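Local coordinates for protein serpin (Taeniopygia guttata, PDB 5HGC) that binds cortisol and probably inhibits serine-type endopeptidases as a serpin, at residues 55-60 / 299-304; 87-92 / 97-102. All coordinates share one frame; numbering follows the deposited sequence.

Contact 1 of 2, residues 55-60 / 299-304; sequences SATQSQ and NQADLS. Unlike the reference sequence in segment 299-304: Asn299 (reference Ser).
The hydroxyl of Thr57, on helix 55-64, takes a backbone hydrogen bond from the loop passing beside it: Asp302 N donates to Thr57 OG1 at 2.9 Å, and the N-H points almost straight at the oxygen (172°). The same oxygen, Thr57 OG1, lies 3.5 Å from Ala301 CA, which places the hydroxyl close against the loop backbone just before the donor. Two branches of one side chain share the work, for Thr57 CG2 rests at 4.1 Å from Leu303 CD2. The first torsion explains this: CG2 stands anti to the backbone N of Thr57, while OG1 lies beside that nitrogen (chi1 -55°), and both branches face the loop.

Around this anchor the loop is held in shape by Asp302. Asp302 OD1 accepts from Ser304 N at 3.1 Å, which makes an Asx turn, and from Ser304 OG at 2.9 Å, the latter reaching the syn side of the carboxylate, 16° out of its plane. Two donors thus fix one carboxylate oxygen, whereas OD2 accepts a weak bond from a water that also bonds Ser55 OG. Further out, Gln60 OE1 accepts from the backbone of Val294 and Asp295, a second tie to the same long loop. A threonine hydroxyl of helix 55-64 thus holds the backbone of an Asx turn that leads, with Leu303 at the N-cap position, into helix 304-307 of the serpin fold.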
# COMPACT_ATOMS: atom_id res chain seq x y z
N SER A 55 26.99 5.21 -2.13
CA SER A 55 27.42 4.77 -3.46
C SER A 55 26.31 4.06 -4.27
O SER A 55 25.20 4.58 -4.42
CB SER A 55 28.71 3.92 -3.35
OG SER A 55 29.81 4.78 -3.06
N ALA A 56 26.62 2.87 -4.78
CA ALA A 56 25.75 2.19 -5.73
C ALA A 56 24.60 1.52 -5.01
O ALA A 56 23.51 1.37 -5.59
CB ALA A 56 26.54 1.17 -6.55
N THR A 57 24.83 1.12 -3.75
CA THR A 57 23.71 0.67 -2.89
C THR A 57 22.62 1.75 -2.80
O THR A 57 21.46 1.47 -3.00
CB THR A 57 24.17 0.27 -1.50
OG1 THR A 57 25.18 -0.71 -1.68
CG2 THR A 57 23.03 -0.40 -0.69
N GLN A 58 23.04 2.98 -2.55
CA GLN A 58 22.16 4.06 -2.36
C GLN A 58 21.45 4.48 -3.65
O GLN A 58 20.20 4.71 -3.65
CB GLN A 58 22.91 5.21 -1.71
CG GLN A 58 21.98 6.36 -1.58
CD GLN A 58 22.64 7.58 -1.09
OE1 GLN A 58 23.28 8.30 -1.84
NE2 GLN A 58 22.46 7.86 0.18
N SER A 59 22.22 4.59 -4.74
CA SER A 59 21.72 5.01 -6.05
C SER A 59 20.68 4.01 -6.59
O SER A 59 19.66 4.43 -7.14
CB SER A 59 22.88 5.17 -7.06
OG SER A 59 23.24 3.92 -7.64
N GLN A 60 20.93 2.71 -6.40
CA GLN A 60 19.97 1.67 -6.81
C GLN A 60 18.67 1.71 -6.02
O GLN A 60 17.59 1.41 -6.58
CB GLN A 60 20.53 0.27 -6.62
CG GLN A 60 21.52 -0.18 -7.65
CD GLN A 60 22.11 -1.54 -7.27
OE1 GLN A 60 21.59 -2.25 -6.38
NE2 GLN A 60 23.20 -1.91 -7.94
N ASN A 299 26.34 -9.07 -0.23
CA ASN A 299 27.54 -8.73 0.50
C ASN A 299 28.27 -7.58 -0.13
O ASN A 299 29.31 -7.15 0.35
CB ASN A 299 28.43 -9.97 0.72
CG ASN A 299 28.00 -10.79 1.93
OD1 ASN A 299 27.12 -10.39 2.71
ND2 ASN A 299 28.62 -11.95 2.10
N GLN A 300 27.69 -7.02 -1.17
CA GLN A 300 28.31 -5.85 -1.78
C GLN A 300 27.60 -4.59 -1.28
O GLN A 300 27.97 -3.49 -1.70
CB GLN A 300 28.34 -5.95 -3.32
CG GLN A 300 29.27 -7.04 -3.89
CD GLN A 300 28.62 -8.45 -3.87
OE1 GLN A 300 27.60 -8.69 -4.55
NE2 GLN A 300 29.19 -9.38 -3.07
N ALA A 301 26.59 -4.74 -0.40
CA ALA A 301 25.87 -3.59 0.24
C ALA A 301 26.84 -2.66 0.90
O ALA A 301 27.73 -3.12 1.58
CB ALA A 301 24.88 -4.09 1.27
N ASP A 302 26.71 -1.35 0.66
CA ASP A 302 27.37 -0.35 1.48
C ASP A 302 26.28 0.35 2.33
O ASP A 302 25.67 1.38 1.91
CB ASP A 302 28.13 0.65 0.63
CG ASP A 302 28.92 1.63 1.45
OD1 ASP A 302 28.82 1.57 2.71
OD2 ASP A 302 29.67 2.45 0.85
N LEU A 303 26.01 -0.25 3.49
CA LEU A 303 25.19 0.39 4.54
C LEU A 303 26.03 1.04 5.68
O LEU A 303 25.64 1.00 6.87
CB LEU A 303 24.10 -0.58 5.05
CG LEU A 303 23.09 -0.98 3.95
CD1 LEU A 303 22.13 -2.01 4.50
CD2 LEU A 303 22.30 0.20 3.34
N SER A 304 27.15 1.66 5.29
CA SER A 304 28.12 2.13 6.27
C SER A 304 27.59 3.31 7.06
O SER A 304 28.03 3.53 8.19
CB SER A 304 29.48 2.44 5.64
OG SER A 304 29.40 3.53 4.73
O HOH W 1 31.54 3.36 -1.74

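Contact 2 of 2, residues 87-92 / 97-102; sequences MLNHPE and LNMMNA
Leu88 O, near the C-terminal end of helix 74-89, accepts from Leu97 N at 2.8 Å, a nearly straight bond (169°) that closes the short helix-to-strand connection of the serpin fold leading into strand 100-106. The chain leaves helical geometry at His90, and the backbones come closest at Asn89 and Asn98, whose CA atoms are 5.0 Å apart.

The amide of Asn89 then grips the backbone of a single residue with both ends. Asn89 OD1 accepts from Met99 N at 3.0 Å, the donor tilted from the plane of the side-chain carbonyl, and Asn89 ND2 donates to Met99 O at 2.9 Å, meeting a lone pair of the Met99 carbonyl oxygen in the plane of that carbonyl. A second bond from ND2, to Gln124 OE1, further fixes the rotation of the amide. A leucine here would probably leave both Met99 N and Met99 O without these partners and let the chain before the strand shift away from the helix end.

Beside these polar bonds lies an apolar layer, to which Val173 of strand 167-176 and Val40 of helix 39-52 also belong. The Leu88 and Leu97 side chains run alongside each other in a common direction, with Leu88 CD1 at 3.8 Å from Leu97 CD2. With chi1 at 58°, Met99 CG is flanked by both its own backbone N and carbonyl carbon, and from there the extended chain carries the terminal methyl, Met99 CE, to 3.6 Å from Leu88 CD1.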
# COMPACT_ATOMS: atom_id res chain seq x y z
N MET A 87 1.99 13.85 7.02
CA MET A 87 0.60 14.08 6.64
C MET A 87 -0.30 12.90 6.75
O MET A 87 -1.42 13.06 7.23
CB MET A 87 0.52 14.68 5.27
CG MET A 87 1.07 16.09 5.41
SD MET A 87 0.80 17.08 3.97
CE MET A 87 -0.97 17.36 4.27
N LEU A 88 0.21 11.72 6.35
CA LEU A 88 -0.52 10.47 6.45
C LEU A 88 -0.74 10.00 7.88
O LEU A 88 -1.80 9.43 8.21
CB LEU A 88 0.17 9.37 5.64
CG LEU A 88 0.28 9.68 4.15
CD1 LEU A 88 1.10 8.57 3.50
CD2 LEU A 88 -1.11 9.85 3.54
N ASN A 89 0.26 10.22 8.73
CA ASN A 89 0.17 9.78 10.11
C ASN A 89 -0.41 10.74 11.06
O ASN A 89 -0.87 10.29 12.08
CB ASN A 89 1.48 9.20 10.63
CG ASN A 89 1.74 7.83 10.04
OD1 ASN A 89 0.90 7.29 9.30
ND2 ASN A 89 2.91 7.28 10.31
N HIS A 90 -0.49 12.03 10.70
CA HIS A 90 -0.98 13.07 11.63
C HIS A 90 -2.44 12.92 12.09
O HIS A 90 -3.33 12.86 11.26
CB HIS A 90 -0.77 14.50 11.12
CG HIS A 90 -0.79 15.51 12.23
ND1 HIS A 90 -1.83 16.40 12.41
CD2 HIS A 90 0.07 15.72 13.25
CE1 HIS A 90 -1.59 17.13 13.49
NE2 HIS A 90 -0.44 16.74 14.02
N PRO A 91 -2.66 12.86 13.42
CA PRO A 91 -3.98 12.88 14.08
C PRO A 91 -4.99 13.96 13.62
O PRO A 91 -6.12 13.64 13.32
CB PRO A 91 -3.59 13.11 15.54
CG PRO A 91 -2.32 12.34 15.67
CD PRO A 91 -1.59 12.67 14.41
N GLU A 92 -4.58 15.22 13.55
CA GLU A 92 -5.48 16.28 13.06
C GLU A 92 -5.76 16.21 11.54
O GLU A 92 -6.66 16.90 11.06
CB GLU A 92 -4.98 17.69 13.48
N LEU A 97 -3.17 7.10 8.82
CA LEU A 97 -2.90 5.84 8.18
C LEU A 97 -2.18 4.93 9.19
O LEU A 97 -2.33 3.71 9.17
CB LEU A 97 -2.05 6.12 6.96
CG LEU A 97 -1.58 4.96 6.12
CD1 LEU A 97 -2.76 4.19 5.51
CD2 LEU A 97 -0.62 5.51 5.07
N ASN A 98 -1.44 5.57 10.10
CA ASN A 98 -0.57 4.92 11.06
C ASN A 98 0.41 3.91 10.45
O ASN A 98 0.52 2.79 10.89
CB ASN A 98 -1.38 4.43 12.27
CG ASN A 98 -2.09 5.61 13.00
OD1 ASN A 98 -1.50 6.71 13.15
ND2 ASN A 98 -3.35 5.41 13.40
N MET A 99 1.14 4.34 9.44
CA MET A 99 2.05 3.42 8.76
C MET A 99 3.35 3.43 9.50
O MET A 99 3.79 4.49 9.94
CB MET A 99 2.25 3.79 7.30
CG MET A 99 2.79 5.17 7.00
SD MET A 99 3.50 5.11 5.33
CE MET A 99 3.80 6.85 5.19
N MET A 100 3.95 2.26 9.64
CA MET A 100 5.13 2.09 10.49
C MET A 100 6.23 1.27 9.84
O MET A 100 5.95 0.28 9.14
CB MET A 100 4.73 1.49 11.83
CG MET A 100 3.85 2.45 12.64
SD MET A 100 2.61 1.80 13.82
CE MET A 100 1.48 0.78 12.85
N ASN A 101 7.46 1.74 10.07
CA ASN A 101 8.74 1.16 9.65
C ASN A 101 9.51 0.76 10.88
O ASN A 101 9.56 1.55 11.83
CB ASN A 101 9.58 2.24 9.01
CG ASN A 101 9.06 2.64 7.67
OD1 ASN A 101 8.50 1.79 6.93
ND2 ASN A 101 9.22 3.93 7.32
N ALA A 102 10.08 -0.43 10.89
CA ALA A 102 10.97 -0.85 11.97
C ALA A 102 12.10 -1.68 11.39
O ALA A 102 11.92 -2.32 10.34
CB ALA A 102 10.25 -1.60 13.08

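From the N terminus, the chain first enters contact 1 on helix 55-64, then runs through helix 74-89 into contact 2, which closes the short connection to strand 100-106, with four residues between its segments. Much later, beyond strand 265-283 and helix 285-290, it returns to segment 299-304 and completes contact 1. The short loop of contact 2 is therefore enclosed within the far longer one of contact 1, and the two do not cross. Their centres are 28 Å apart and their nearest atoms about 12 Å, and they do not meet. Contact 1 ties helix 55-64 to the loop before helix 304-307; contact 2 joins helix 74-89 to strand 100-106, which pairs with strands 126-130 and 167-176.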